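Local coordinates for protein ATP-dependent DNA helicase (PDB 5V9X) that unwinds RNA:DNA hybrids while tracking 3'-to-5' along a single DNA strand, probably driven by ATP hydrolysis, at residues H710-L715 / P839-L844; V717-R722 / E763-A768; L754-A759 / H846-R851. All coordinates share one frame; numbering follows the deposited sequence.

Contact 1. Residues H710-L715 / P839-L844; sequences HGPLAL and PALIEL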
ATOM      1  N   HIS A 710      13.189   9.022 -10.984  1.00 59.60           N
ATOM      2  CA  HIS A 710      13.334   8.888 -12.428  1.00 58.12           C
ATOM      3  C   HIS A 710      12.129   9.408 -13.199  1.00 57.63           C
ATOM      4  O   HIS A 710      12.268   9.758 -14.376  1.00 64.00           O
ATOM      5  CB  HIS A 710      13.584   7.423 -12.783  1.00 56.17           C
ATOM      6  CG  HIS A 710      14.815   6.859 -12.147  1.00 55.31           C
ATOM      7  ND1 HIS A 710      15.006   5.507 -11.959  1.00 53.52           N
ATOM      8  CD2 HIS A 710      15.918   7.468 -11.652  1.00 54.97           C
ATOM      9  CE1 HIS A 710      16.174   5.308 -11.377  1.00 55.57           C
ATOM     10  NE2 HIS A 710      16.749   6.482 -11.181  1.00 56.23           N
ATOM     11  N   GLY A 711      10.956   9.455 -12.574  1.00 51.41           N
ATOM     12  CA  GLY A 711       9.793  10.066 -13.170  1.00 45.62           C
ATOM     13  C   GLY A 711      10.027  11.522 -13.519  1.00 54.37           C
ATOM     14  O   GLY A 711       9.982  11.914 -14.689  1.00 63.03           O
ATOM     15  N   PRO A 712      10.291  12.358 -12.507  1.00 56.40           N
ATOM     16  CA  PRO A 712      10.548  13.777 -12.795  1.00 55.63           C
ATOM     17  C   PRO A 712      11.824  14.007 -13.581  1.00 60.16           C
ATOM     18  O   PRO A 712      11.905  14.987 -14.333  1.00 65.89           O
ATOM     19  CB  PRO A 712      10.626  14.407 -11.399  1.00 55.47           C
ATOM     20  CG  PRO A 712      11.072  13.291 -10.518  1.00 55.04           C
ATOM     21  CD  PRO A 712      10.385  12.070 -11.065  1.00 56.24           C
ATOM     22  N   LEU A 713      12.830  13.141 -13.426  1.00 58.95           N
ATOM     23  CA  LEU A 713      14.048  13.293 -14.213  1.00 59.13           C
ATOM     24  C   LEU A 713      13.778  13.086 -15.697  1.00 58.75           C
ATOM     25  O   LEU A 713      14.390  13.760 -16.534  1.00 58.69           O
ATOM     26  CB  LEU A 713      15.123  12.323 -13.721  1.00 57.15           C
ATOM     27  CG  LEU A 713      16.474  12.403 -14.441  1.00 53.13           C
ATOM     28  CD1 LEU A 713      16.995  13.830 -14.448  1.00 48.83           C
ATOM     29  CD2 LEU A 713      17.484  11.467 -13.800  1.00 54.50           C
ATOM     30  N   ALA A 714      12.861  12.177 -16.042  1.00 56.75           N
ATOM     31  CA  ALA A 714      12.489  12.001 -17.440  1.00 57.20           C
ATOM     32  C   ALA A 714      11.787  13.235 -17.993  1.00 57.72           C
ATOM     33  O   ALA A 714      11.958  13.566 -19.171  1.00 63.66           O
ATOM     34  CB  ALA A 714      11.604  10.765 -17.598  1.00 59.13           C
ATOM     35  N   LEU A 715      10.995  13.923 -17.163  1.00 53.67           N
ATOM     36  CA  LEU A 715      10.392  15.183 -17.588  1.00 52.90           C
ATOM     37  C   LEU A 715      11.458  16.195 -17.982  1.00 61.73           C
ATOM     38  O   LEU A 715      11.330  16.875 -19.007  1.00 72.20           O
ATOM     39  CB  LEU A 715       9.518  15.754 -16.470  1.00 49.84           C
ATOM     40  CG  LEU A 715       8.272  14.979 -16.045  1.00 51.32           C
ATOM     41  CD1 LEU A 715       7.647  15.629 -14.823  1.00 55.62           C
ATOM     42  CD2 LEU A 715       7.276  14.915 -17.187  1.00 52.59           C
ATOM     43  N   PRO A 839      12.876  16.461  -3.550  1.00 56.29           N
ATOM     44  CA  PRO A 839      14.058  16.584  -2.676  1.00 57.37           C
ATOM     45  C   PRO A 839      15.118  15.522  -2.920  1.00 59.71           C
ATOM     46  O   PRO A 839      16.315  15.829  -2.847  1.00 67.14           O
ATOM     47  CB  PRO A 839      13.454  16.478  -1.271  1.00 54.39           C
ATOM     48  CG  PRO A 839      12.120  17.079  -1.415  1.00 54.70           C
ATOM     49  CD  PRO A 839      11.631  16.660  -2.781  1.00 55.18           C
ATOM     50  N   ALA A 840      14.719  14.283  -3.213  1.00 43.69           N
ATOM     51  CA  ALA A 840      15.709  13.260  -3.533  1.00 54.17           C
ATOM     52  C   ALA A 840      16.374  13.537  -4.875  1.00 52.63           C
ATOM     53  O   ALA A 840      17.590  13.363  -5.018  1.00 54.86           O
ATOM     54  CB  ALA A 840      15.064  11.876  -3.531  1.00 42.16           C
ATOM     55  N   LEU A 841      15.596  13.967  -5.872  1.00 48.17           N
ATOM     56  CA  LEU A 841      16.181  14.311  -7.162  1.00 45.47           C
ATOM     57  C   LEU A 841      17.133  15.493  -7.044  1.00 51.12           C
ATOM     58  O   LEU A 841      18.143  15.550  -7.752  1.00 55.80           O
ATOM     59  CB  LEU A 841      15.080  14.615  -8.177  1.00 42.64           C
ATOM     60  CG  LEU A 841      15.534  14.967  -9.597  1.00 47.01           C
ATOM     61  CD1 LEU A 841      16.375  13.846 -10.188  1.00 44.17           C
ATOM     62  CD2 LEU A 841      14.343  15.266 -10.494  1.00 49.48           C
ATOM     63  N   ILE A 842      16.837  16.435  -6.146  1.00 53.65           N
ATOM     64  CA  ILE A 842      17.685  17.614  -6.000  1.00 55.93           C
ATOM     65  C   ILE A 842      19.030  17.237  -5.393  1.00 59.06           C
ATOM     66  O   ILE A 842      20.088  17.591  -5.925  1.00 57.95           O
ATOM     67  CB  ILE A 842      16.965  18.691  -5.169  1.00 55.53           C
ATOM     68  CG1 ILE A 842      15.870  19.356  -6.006  1.00 52.65           C
ATOM     69  CG2 ILE A 842      17.954  19.721  -4.655  1.00 50.14           C
ATOM     70  CD1 ILE A 842      14.912  20.201  -5.201  1.00 48.39           C
ATOM     71  N   GLU A 843      19.016  16.511  -4.270  1.00 65.23           N
ATOM     72  CA  GLU A 843      20.278  16.125  -3.646  1.00 68.88           C
ATOM     73  C   GLU A 843      21.093  15.214  -4.553  1.00 66.53           C
ATOM     74  O   GLU A 843      22.328  15.271  -4.536  1.00 70.07           O
ATOM     75  CB  GLU A 843      20.034  15.450  -2.296  1.00 75.45           C
ATOM     76  CG  GLU A 843      21.322  15.244  -1.499  1.00 86.48           C
ATOM     77  CD  GLU A 843      21.088  14.687  -0.108  1.00 92.07           C
ATOM     78  OE1 GLU A 843      19.933  14.329   0.210  1.00 93.01           O
ATOM     79  OE2 GLU A 843      22.065  14.609   0.670  1.00 91.01           O
ATOM     80  N   LEU A 844      20.428  14.374  -5.351  1.00 54.77           N
ATOM     81  CA  LEU A 844      21.148  13.569  -6.333  1.00 55.19           C
ATOM     82  C   LEU A 844      21.907  14.451  -7.317  1.00 61.93           C
ATOM     83  O   LEU A 844      23.052  14.150  -7.677  1.00 63.66           O
ATOM     84  CB  LEU A 844      20.179  12.646  -7.073  1.00 54.13           C
ATOM     85  CG  LEU A 844      20.153  11.169  -6.668  1.00 54.93           C
ATOM     86  CD1 LEU A 844      19.766  10.996  -5.205  1.00 60.49           C
ATOM     87  CD2 LEU A 844      19.210  10.384  -7.567  1.00 47.13           C
TER

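Contact 2. Residues V717-R722 / E763-A768; sequences VGRRLR and EPIVTA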
ATOM      1  N   VAL A 717      14.675  15.603 -18.866  1.00 54.38           N
ATOM      2  CA  VAL A 717      15.347  15.129 -20.074  1.00 53.70           C
ATOM      3  C   VAL A 717      14.469  15.359 -21.297  1.00 57.91           C
ATOM      4  O   VAL A 717      14.953  15.760 -22.363  1.00 55.55           O
ATOM      5  CB  VAL A 717      15.727  13.644 -19.921  1.00 55.25           C
ATOM      6  CG1 VAL A 717      16.291  13.097 -21.221  1.00 58.66           C
ATOM      7  CG2 VAL A 717      16.725  13.463 -18.786  1.00 53.11           C
ATOM      8  N   GLY A 718      13.164  15.111 -21.162  1.00 62.02           N
ATOM      9  CA  GLY A 718      12.261  15.323 -22.282  1.00 61.42           C
ATOM     10  C   GLY A 718      12.248  16.764 -22.750  1.00 66.26           C
ATOM     11  O   GLY A 718      12.327  17.041 -23.950  1.00 70.24           O
ATOM     12  N   ARG A 719      12.153  17.703 -21.804  1.00 68.96           N
ATOM     13  CA  ARG A 719      12.182  19.123 -22.148  1.00 70.83           C
ATOM     14  C   ARG A 719      13.434  19.468 -22.941  1.00 70.19           C
ATOM     15  O   ARG A 719      13.363  20.124 -23.986  1.00 74.65           O
ATOM     16  CB  ARG A 719      12.105  19.971 -20.878  1.00 71.60           C
ATOM     17  CG  ARG A 719      12.089  21.470 -21.133  1.00 73.97           C
ATOM     18  CD  ARG A 719      12.319  22.254 -19.854  1.00 79.42           C
ATOM     19  NE  ARG A 719      11.941  23.656 -20.000  1.00 86.20           N
ATOM     20  CZ  ARG A 719      10.830  24.185 -19.496  1.00 89.09           C
ATOM     21  NH1 ARG A 719       9.989  23.428 -18.805  1.00 85.48           N
ATOM     22  NH2 ARG A 719      10.564  25.471 -19.677  1.00 93.39           N
ATOM     23  N   ARG A 720      14.595  19.022 -22.460  1.00 66.01           N
ATOM     24  CA  ARG A 720      15.845  19.289 -23.162  1.00 67.96           C
ATOM     25  C   ARG A 720      15.888  18.593 -24.515  1.00 71.12           C
ATOM     26  O   ARG A 720      16.367  19.167 -25.500  1.00 73.22           O
ATOM     27  CB  ARG A 720      17.026  18.836 -22.313  1.00 67.26           C
ATOM     28  CG  ARG A 720      17.822  19.954 -21.702  1.00 73.49           C
ATOM     29  CD  ARG A 720      19.141  19.406 -21.235  1.00 75.87           C
ATOM     30  NE  ARG A 720      19.678  20.154 -20.110  1.00 79.17           N
ATOM     31  CZ  ARG A 720      20.512  19.636 -19.219  1.00 79.02           C
ATOM     32  NH1 ARG A 720      20.965  20.377 -18.218  1.00 88.10           N
ATOM     33  NH2 ARG A 720      20.884  18.368 -19.326  1.00 70.70           N
ATOM     34  N   LEU A 721      15.405  17.350 -24.575  1.00 71.13           N
ATOM     35  CA  LEU A 721      15.496  16.567 -25.802  1.00 72.30           C
ATOM     36  C   LEU A 721      14.788  17.267 -26.956  1.00 79.49           C
ATOM     37  O   LEU A 721      15.328  17.367 -28.064  1.00 84.95           O
ATOM     38  CB  LEU A 721      14.914  15.174 -25.566  1.00 68.51           C
ATOM     39  CG  LEU A 721      15.678  13.978 -26.134  1.00 68.86           C
ATOM     40  CD1 LEU A 721      17.170  14.117 -25.882  1.00 67.11           C
ATOM     41  CD2 LEU A 721      15.154  12.698 -25.510  1.00 68.14           C
ATOM     42  N   ARG A 722      13.579  17.773 -26.713  1.00 79.21           N
ATOM     43  CA  ARG A 722      12.856  18.488 -27.756  1.00 79.20           C
ATOM     44  C   ARG A 722      13.287  19.943 -27.887  1.00 80.55           C
ATOM     45  O   ARG A 722      12.931  20.587 -28.880  1.00 84.09           O
ATOM     46  CB  ARG A 722      11.350  18.408 -27.499  1.00 74.10           C
ATOM     47  CG  ARG A 722      10.916  18.978 -26.167  1.00 68.78           C
ATOM     48  CD  ARG A 722       9.426  18.795 -25.958  1.00 64.87           C
ATOM     49  NE  ARG A 722       8.951  19.565 -24.815  1.00 64.27           N
ATOM     50  CZ  ARG A 722       8.832  19.081 -23.584  1.00 65.26           C
ATOM     51  NH1 ARG A 722       9.149  17.819 -23.328  1.00 63.95           N
ATOM     52  NH2 ARG A 722       8.391  19.861 -22.607  1.00 67.82           N
ATOM     53  N   GLU A 763      13.713  21.684  -9.568  1.00 75.63           N
ATOM     54  CA  GLU A 763      12.340  21.912  -9.120  1.00 73.21           C
ATOM     55  C   GLU A 763      11.536  22.840 -10.029  1.00 74.22           C
ATOM     56  O   GLU A 763      10.346  22.555 -10.250  1.00 77.46           O
ATOM     57  CB  GLU A 763      12.351  22.430  -7.675  1.00 74.93           C
ATOM     58  CG  GLU A 763      10.974  22.739  -7.116  1.00 79.44           C
ATOM     59  CD  GLU A 763      10.906  22.588  -5.609  1.00 85.61           C
ATOM     60  OE1 GLU A 763      11.754  21.863  -5.046  1.00 86.39           O
ATOM     61  OE2 GLU A 763      10.005  23.191  -4.988  1.00 87.92           O
ATOM     62  N   PRO A 764      12.088  23.927 -10.585  1.00 67.49           N
ATOM     63  CA  PRO A 764      11.284  24.719 -11.532  1.00 63.99           C
ATOM     64  C   PRO A 764      10.925  23.956 -12.794  1.00 64.18           C
ATOM     65  O   PRO A 764       9.782  24.047 -13.259  1.00 71.40           O
ATOM     66  CB  PRO A 764      12.185  25.924 -11.834  1.00 62.76           C
ATOM     67  CG  PRO A 764      13.111  26.007 -10.681  1.00 66.99           C
ATOM     68  CD  PRO A 764      13.365  24.593 -10.276  1.00 67.64           C
ATOM     69  N   ILE A 765      11.874  23.207 -13.361  1.00 58.60           N
ATOM     70  CA  ILE A 765      11.610  22.447 -14.583  1.00 57.61           C
ATOM     71  C   ILE A 765      10.466  21.465 -14.364  1.00 57.64           C
ATOM     72  O   ILE A 765       9.511  21.412 -15.149  1.00 54.50           O
ATOM     73  CB  ILE A 765      12.887  21.725 -15.050  1.00 55.72           C
ATOM     74  CG1 ILE A 765      13.896  22.720 -15.623  1.00 55.99           C
ATOM     75  CG2 ILE A 765      12.552  20.644 -16.069  1.00 56.20           C
ATOM     76  CD1 ILE A 765      15.244  22.102 -15.931  1.00 50.92           C
ATOM     77  N   VAL A 766      10.550  20.671 -13.294  1.00 58.66           N
ATOM     78  CA  VAL A 766       9.520  19.673 -13.017  1.00 58.51           C
ATOM     79  C   VAL A 766       8.158  20.340 -12.856  1.00 62.98           C
ATOM     80  O   VAL A 766       7.130  19.797 -13.282  1.00 73.34           O
ATOM     81  CB  VAL A 766       9.903  18.846 -11.774  1.00 58.14           C
ATOM     82  CG1 VAL A 766       8.754  17.947 -11.352  1.00 57.09           C
ATOM     83  CG2 VAL A 766      11.144  18.015 -12.058  1.00 58.07           C
ATOM     84  N   THR A 767       8.131  21.533 -12.259  1.00 55.84           N
ATOM     85  CA  THR A 767       6.867  22.241 -12.079  1.00 54.00           C
ATOM     86  C   THR A 767       6.272  22.663 -13.418  1.00 51.28           C
ATOM     87  O   THR A 767       5.049  22.639 -13.595  1.00 51.67           O
ATOM     88  CB  THR A 767       7.069  23.455 -11.174  1.00 53.14           C
ATOM     89  OG1 THR A 767       7.657  23.034  -9.939  1.00 50.75           O
ATOM     90  CG2 THR A 767       5.741  24.134 -10.876  1.00 52.33           C
ATOM     91  N   ALA A 768       7.122  23.036 -14.377  1.00 51.92           N
ATOM     92  CA  ALA A 768       6.629  23.499 -15.668  1.00 56.33           C
ATOM     93  C   ALA A 768       6.196  22.351 -16.573  1.00 64.54           C
ATOM     94  O   ALA A 768       5.322  22.538 -17.427  1.00 75.78           O
ATOM     95  CB  ALA A 768       7.700  24.337 -16.368  1.00 54.77           C
TER

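Contact 3. Residues L754-A759 / H846-R851; sequences LFVFDA and HKIAQR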
ATOM      1  N   LEU A 754      23.212  14.722 -20.816  1.00 78.33           N
ATOM      2  CA  LEU A 754      21.777  14.848 -21.039  1.00 72.03           C
ATOM      3  C   LEU A 754      20.996  14.685 -19.740  1.00 68.69           C
ATOM      4  O   LEU A 754      19.989  15.369 -19.522  1.00 64.25           O
ATOM      5  CB  LEU A 754      21.333  13.810 -22.072  1.00 68.25           C
ATOM      6  CG  LEU A 754      19.847  13.660 -22.394  1.00 65.38           C
ATOM      7  CD1 LEU A 754      19.273  14.962 -22.921  1.00 66.74           C
ATOM      8  CD2 LEU A 754      19.647  12.539 -23.399  1.00 65.68           C
ATOM      9  N   PHE A 755      21.450  13.794 -18.861  1.00 67.91           N
ATOM     10  CA  PHE A 755      20.742  13.518 -17.618  1.00 64.74           C
ATOM     11  C   PHE A 755      21.123  14.459 -16.483  1.00 71.04           C
ATOM     12  O   PHE A 755      20.354  14.587 -15.524  1.00 72.67           O
ATOM     13  CB  PHE A 755      20.996  12.072 -17.181  1.00 60.89           C
ATOM     14  CG  PHE A 755      20.648  11.052 -18.228  1.00 65.38           C
ATOM     15  CD1 PHE A 755      19.334  10.644 -18.410  1.00 65.16           C
ATOM     16  CD2 PHE A 755      21.633  10.499 -19.031  1.00 68.98           C
ATOM     17  CE1 PHE A 755      19.012   9.705 -19.377  1.00 67.67           C
ATOM     18  CE2 PHE A 755      21.316   9.559 -19.999  1.00 69.29           C
ATOM     19  CZ  PHE A 755      20.005   9.162 -20.172  1.00 66.77           C
ATOM     20  N   VAL A 756      22.273  15.122 -16.571  1.00 73.92           N
ATOM     21  CA  VAL A 756      22.792  15.916 -15.462  1.00 67.79           C
ATOM     22  C   VAL A 756      22.180  17.310 -15.497  1.00 68.56           C
ATOM     23  O   VAL A 756      22.206  17.990 -16.529  1.00 68.08           O
ATOM     24  CB  VAL A 756      24.325  15.988 -15.522  1.00 63.77           C
ATOM     25  CG1 VAL A 756      24.866  16.819 -14.369  1.00 62.99           C
ATOM     26  CG2 VAL A 756      24.912  14.590 -15.507  1.00 57.95           C
ATOM     27  N   PHE A 757      21.632  17.739 -14.361  1.00 67.37           N
ATOM     28  CA  PHE A 757      21.058  19.066 -14.202  1.00 62.61           C
ATOM     29  C   PHE A 757      21.603  19.708 -12.933  1.00 67.63           C
ATOM     30  O   PHE A 757      22.087  19.027 -12.026  1.00 69.27           O
ATOM     31  CB  PHE A 757      19.525  19.017 -14.135  1.00 60.18           C
ATOM     32  CG  PHE A 757      18.863  18.746 -15.456  1.00 64.31           C
ATOM     33  CD1 PHE A 757      18.852  17.469 -15.996  1.00 67.05           C
ATOM     34  CD2 PHE A 757      18.234  19.766 -16.150  1.00 62.10           C
ATOM     35  CE1 PHE A 757      18.238  17.220 -17.211  1.00 63.96           C
ATOM     36  CE2 PHE A 757      17.617  19.523 -17.364  1.00 60.13           C
ATOM     37  CZ  PHE A 757      17.620  18.250 -17.895  1.00 61.11           C
ATOM     38  N   ASP A 758      21.514  21.036 -12.877  1.00 72.01           N
ATOM     39  CA  ASP A 758      21.884  21.756 -11.667  1.00 76.66           C
ATOM     40  C   ASP A 758      20.820  21.564 -10.593  1.00 79.50           C
ATOM     41  O   ASP A 758      19.632  21.404 -10.887  1.00 77.51           O
ATOM     42  CB  ASP A 758      22.077  23.243 -11.963  1.00 82.00           C
ATOM     43  CG  ASP A 758      23.421  23.543 -12.604  1.00 87.49           C
ATOM     44  OD1 ASP A 758      24.439  22.973 -12.156  1.00 88.10           O
ATOM     45  OD2 ASP A 758      23.461  24.348 -13.559  1.00 87.67           O
ATOM     46  N   ALA A 759      21.263  21.576  -9.331  1.00 78.89           N
ATOM     47  CA  ALA A 759      20.350  21.312  -8.223  1.00 66.16           C
ATOM     48  C   ALA A 759      19.227  22.340  -8.166  1.00 68.70           C
ATOM     49  O   ALA A 759      18.069  21.991  -7.912  1.00 75.18           O
ATOM     50  CB  ALA A 759      21.120  21.282  -6.902  1.00 61.70           C
ATOM     51  N   HIS A 846      22.763  17.593  -6.587  1.00 56.71           N
ATOM     52  CA  HIS A 846      23.773  18.214  -5.737  1.00 57.22           C
ATOM     53  C   HIS A 846      24.983  17.303  -5.571  1.00 57.90           C
ATOM     54  O   HIS A 846      26.128  17.764  -5.616  1.00 54.94           O
ATOM     55  CB  HIS A 846      23.165  18.565  -4.378  1.00 58.03           C
ATOM     56  CG  HIS A 846      24.141  19.160  -3.410  1.00 62.45           C
ATOM     57  ND1 HIS A 846      24.987  20.195  -3.745  1.00 65.08           N
ATOM     58  CD2 HIS A 846      24.396  18.870  -2.112  1.00 64.59           C
ATOM     59  CE1 HIS A 846      25.725  20.514  -2.696  1.00 67.03           C
ATOM     60  NE2 HIS A 846      25.387  19.725  -1.694  1.00 66.62           N
ATOM     61  N   LYS A 847      24.747  15.999  -5.395  1.00 57.22           N
ATOM     62  CA  LYS A 847      25.852  15.058  -5.238  1.00 58.51           C
ATOM     63  C   LYS A 847      26.647  14.909  -6.531  1.00 57.85           C
ATOM     64  O   LYS A 847      27.874  14.757  -6.497  1.00 58.68           O
ATOM     65  CB  LYS A 847      25.324  13.699  -4.771  1.00 57.28           C
ATOM     66  CG  LYS A 847      24.831  13.691  -3.332  1.00 58.45           C
ATOM     67  CD  LYS A 847      24.498  12.284  -2.858  1.00 59.43           C
ATOM     68  CE  LYS A 847      24.122  12.278  -1.383  1.00 65.77           C
ATOM     69  NZ  LYS A 847      23.738  10.923  -0.900  1.00 68.33           N
ATOM     70  N   ILE A 848      25.967  14.939  -7.680  1.00 56.68           N
ATOM     71  CA  ILE A 848      26.672  14.862  -8.956  1.00 56.91           C
ATOM     72  C   ILE A 848      27.520  16.109  -9.172  1.00 58.66           C
ATOM     73  O   ILE A 848      28.621  16.037  -9.728  1.00 60.96           O
ATOM     74  CB  ILE A 848      25.671  14.644 -10.108  1.00 53.87           C
ATOM     75  CG1 ILE A 848      25.022  13.264  -9.992  1.00 48.58           C
ATOM     76  CG2 ILE A 848      26.358  14.790 -11.461  1.00 51.23           C
ATOM     77  CD1 ILE A 848      23.882  13.045 -10.960  1.00 46.41           C
ATOM     78  N   ALA A 849      27.028  17.270  -8.727  1.00 57.47           N
ATOM     79  CA  ALA A 849      27.825  18.489  -8.809  1.00 58.51           C
ATOM     80  C   ALA A 849      28.996  18.460  -7.836  1.00 58.77           C
ATOM     81  O   ALA A 849      30.044  19.056  -8.109  1.00 65.38           O
ATOM     82  CB  ALA A 849      26.947  19.713  -8.547  1.00 56.56           C
ATOM     83  N   GLN A 850      28.840  17.782  -6.701  1.00 58.78           N
ATOM     84  CA  GLN A 850      29.916  17.638  -5.729  1.00 64.25           C
ATOM     85  C   GLN A 850      30.968  16.625  -6.153  1.00 66.76           C
ATOM     86  O   GLN A 850      31.934  16.417  -5.409  1.00 67.35           O
ATOM     87  CB  GLN A 850      29.346  17.230  -4.368  1.00 62.55           C
ATOM     88  CG  GLN A 850      28.535  18.311  -3.674  1.00 64.70           C
ATOM     89  CD  GLN A 850      27.943  17.835  -2.365  1.00 68.16           C
ATOM     90  OE1 GLN A 850      27.340  16.764  -2.295  1.00 64.58           O
ATOM     91  NE2 GLN A 850      28.122  18.626  -1.312  1.00 74.17           N
ATOM     92  N   ARG A 851      30.804  15.995  -7.319  1.00 67.42           N
ATOM     93  CA  ARG A 851      31.669  14.901  -7.762  1.00 67.51           C
ATOM     94  C   ARG A 851      31.666  13.746  -6.763  1.00 66.21           C
ATOM     95  O   ARG A 851      32.610  12.955  -6.707  1.00 70.23           O
ATOM     96  CB  ARG A 851      33.096  15.391  -8.025  1.00 71.21           C
ATOM     97  CG  ARG A 851      33.219  16.298  -9.248  1.00 76.80           C
ATOM     98  CD  ARG A 851      34.330  17.332  -9.085  1.00 89.10           C
ATOM     99  NE  ARG A 851      35.443  16.843  -8.273  1.00 96.26           N
ATOM    100  CZ  ARG A 851      35.746  17.307  -7.063  1.00 96.48           C
ATOM    101  NH1 ARG A 851      35.022  18.281  -6.524  1.00 92.58           N
ATOM    102  NH2 ARG A 851      36.775  16.805  -6.393  1.00 96.57           N
TER

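Contact 1. Residues H710-L715 / P839-L844
L841 reaches from its helix toward the other and sets its two methyl groups against neighbouring residues, P712 and L713. The side-chain contact is apolar. CD2 of L841 lies against the prolyl ring, 3.8 Å from CG of P712, with CB of the same ring almost as near. The two side chains slide past one another in opposite directions, so the methyl rests beside the ring rather than meeting it end on. CD2 of L841 also lies 3.9 Å from L713 N. The other branch, CD1 of L841, comes within 4.0 Å of CB of L713. With CG anti to the backbone N (chi1 -179°), L841 splays its fork over both residues, and it supplies 74 of the 141 Å² buried here. L713 CA and L841 CA are 7.4 Å apart, close enough for one leucine to bridge the helices.

P712 has no N-H to offer the preceding turn, and the helix kinks there; within the segment A714 N donates to H710 O at 3.0 Å. Both ring nitrogens of H710 are engaged, ND1 with S734 O and NE2 with S703 OG, two bonds that limit the rotation of the imidazole.

The pair thus joins helix 707-725 to helix 838-849 inside the DEAD/H associated region. Helix 759-769 closes one flank, placing V766 on P712 and I762 on L841, whereas I738 of strand 737-742 packs on L713 and H710 and ties the interface to the mixed sheet.

Contact 2. Residues V717-R722 / E763-A768
R719 stretches across from helix 707-725 to helix 759-769, with its aliphatic stem passing I765 and its guanidinium arriving at A768. Stem and isoleucine cross at a slant: CD of R719 lies 4.1 Å from CG2 of I765, the branch that stands anti to the backbone N. Further out, NH1 of R719 comes to 3.5 Å from CB of A768, and this methyl sits at the edge of the guanidinium, near its plane. CG of R719 is anti to its own backbone N (chi1 -178°) and the chain runs extended as far as NE, which carries the guanidinium across to A768; R719 CA and I765 CA are 8.3 Å apart.

A second arginine lies close by. R722 folds back along its own helix until one face of its guanidinium covers CA of R719, 3.4 Å above the plane and offset toward the rim.

On the opposing helix, E763 O accepts two donors from T767. The hydroxyl OG1 binds it at 2.7 Å, and the backbone N at 3.2 Å approaches from the other face of the carbonyl plane. Two donors thus grip this oxygen in the turn that contains P764.

The polar ends of R719 and R722 converge on E769, the residue after A768 and so just beyond the segment. NH1 of R719 forms a salt bridge with OE2 of E769 and NH2 of R722 one with OE1 of E769, so each oxygen of that carboxylate has its own cationic partner. Such pairing would favour the ionised carboxylate. At this surface contact the two helices are therefore joined by charge at E769 and by modest apolar contact at I765 and A768.

Contact 3. Residues L754-A759 / H846-R851
The carbonyl O of H846, whose residue lies against A759, accepts Q850 N at 2.9 Å in the last turn of helix 838-849. That helix ends in a Schellman motif: R851 takes a positive phi (58°), and its N bonds back to I848 O at 3.3 Å. Alongside this closing turn runs the loop that leads from strand 737-742 into helix 759-769.

Two touches join loop and helix end, the first between apolar side chains. CG1 of V756 meets CG2 of I848 at 3.8 Å, the two branched side chains set askew to one another. Both methyls occupy the branch anti to the backbone N (chi1 180° for V756), which aims them at each other. Where the loop turns into helix 759-769 the backbones draw nearer, with CA atoms of A759 and H846 only 5.2 Å apart. Here CB of A759 rests 4.1 Å from H846 N and scarcely farther from CB of H846, while the imidazole leads away.

I855 of strand 854-859 touches V756 and I848 alike, so the sheet backs the valine–isoleucine pair. The loop is also fastened to a third helix: R720 of helix 707-725 donates from NH2 to V756 O and makes a cation-pi contact with F757, whose CB is directed away from helix 838-849. E761 OE1 accepts D758 N at the start of the next helix. Within the loop, F755 O lies in the plane of the F757 ring, at its edge.

Overall arrangement
All three contacts lie within the DEAD/H associated region. Contact 1 is central, with contacts 2 and 3 each about 11 Å away, centre to centre, and about 15 Å from one another. Along the chain the segments come as 710-715, 717-722, 754-759, 763-768, 839-844 and 846-851. Contact 2 therefore falls between the two halves of contact 1, whereas contact 3 interleaves with both. Contacts 1 and 2 share helix 707-725, contacts 1 and 3 share helix 838-849, and helix 759-769 carries half of contact 2 and begins where contact 3's loop ends. Together they join three helices and a connecting loop into a layer beside the mixed sheet, nearest atoms 13 to 20 Å from the DNA.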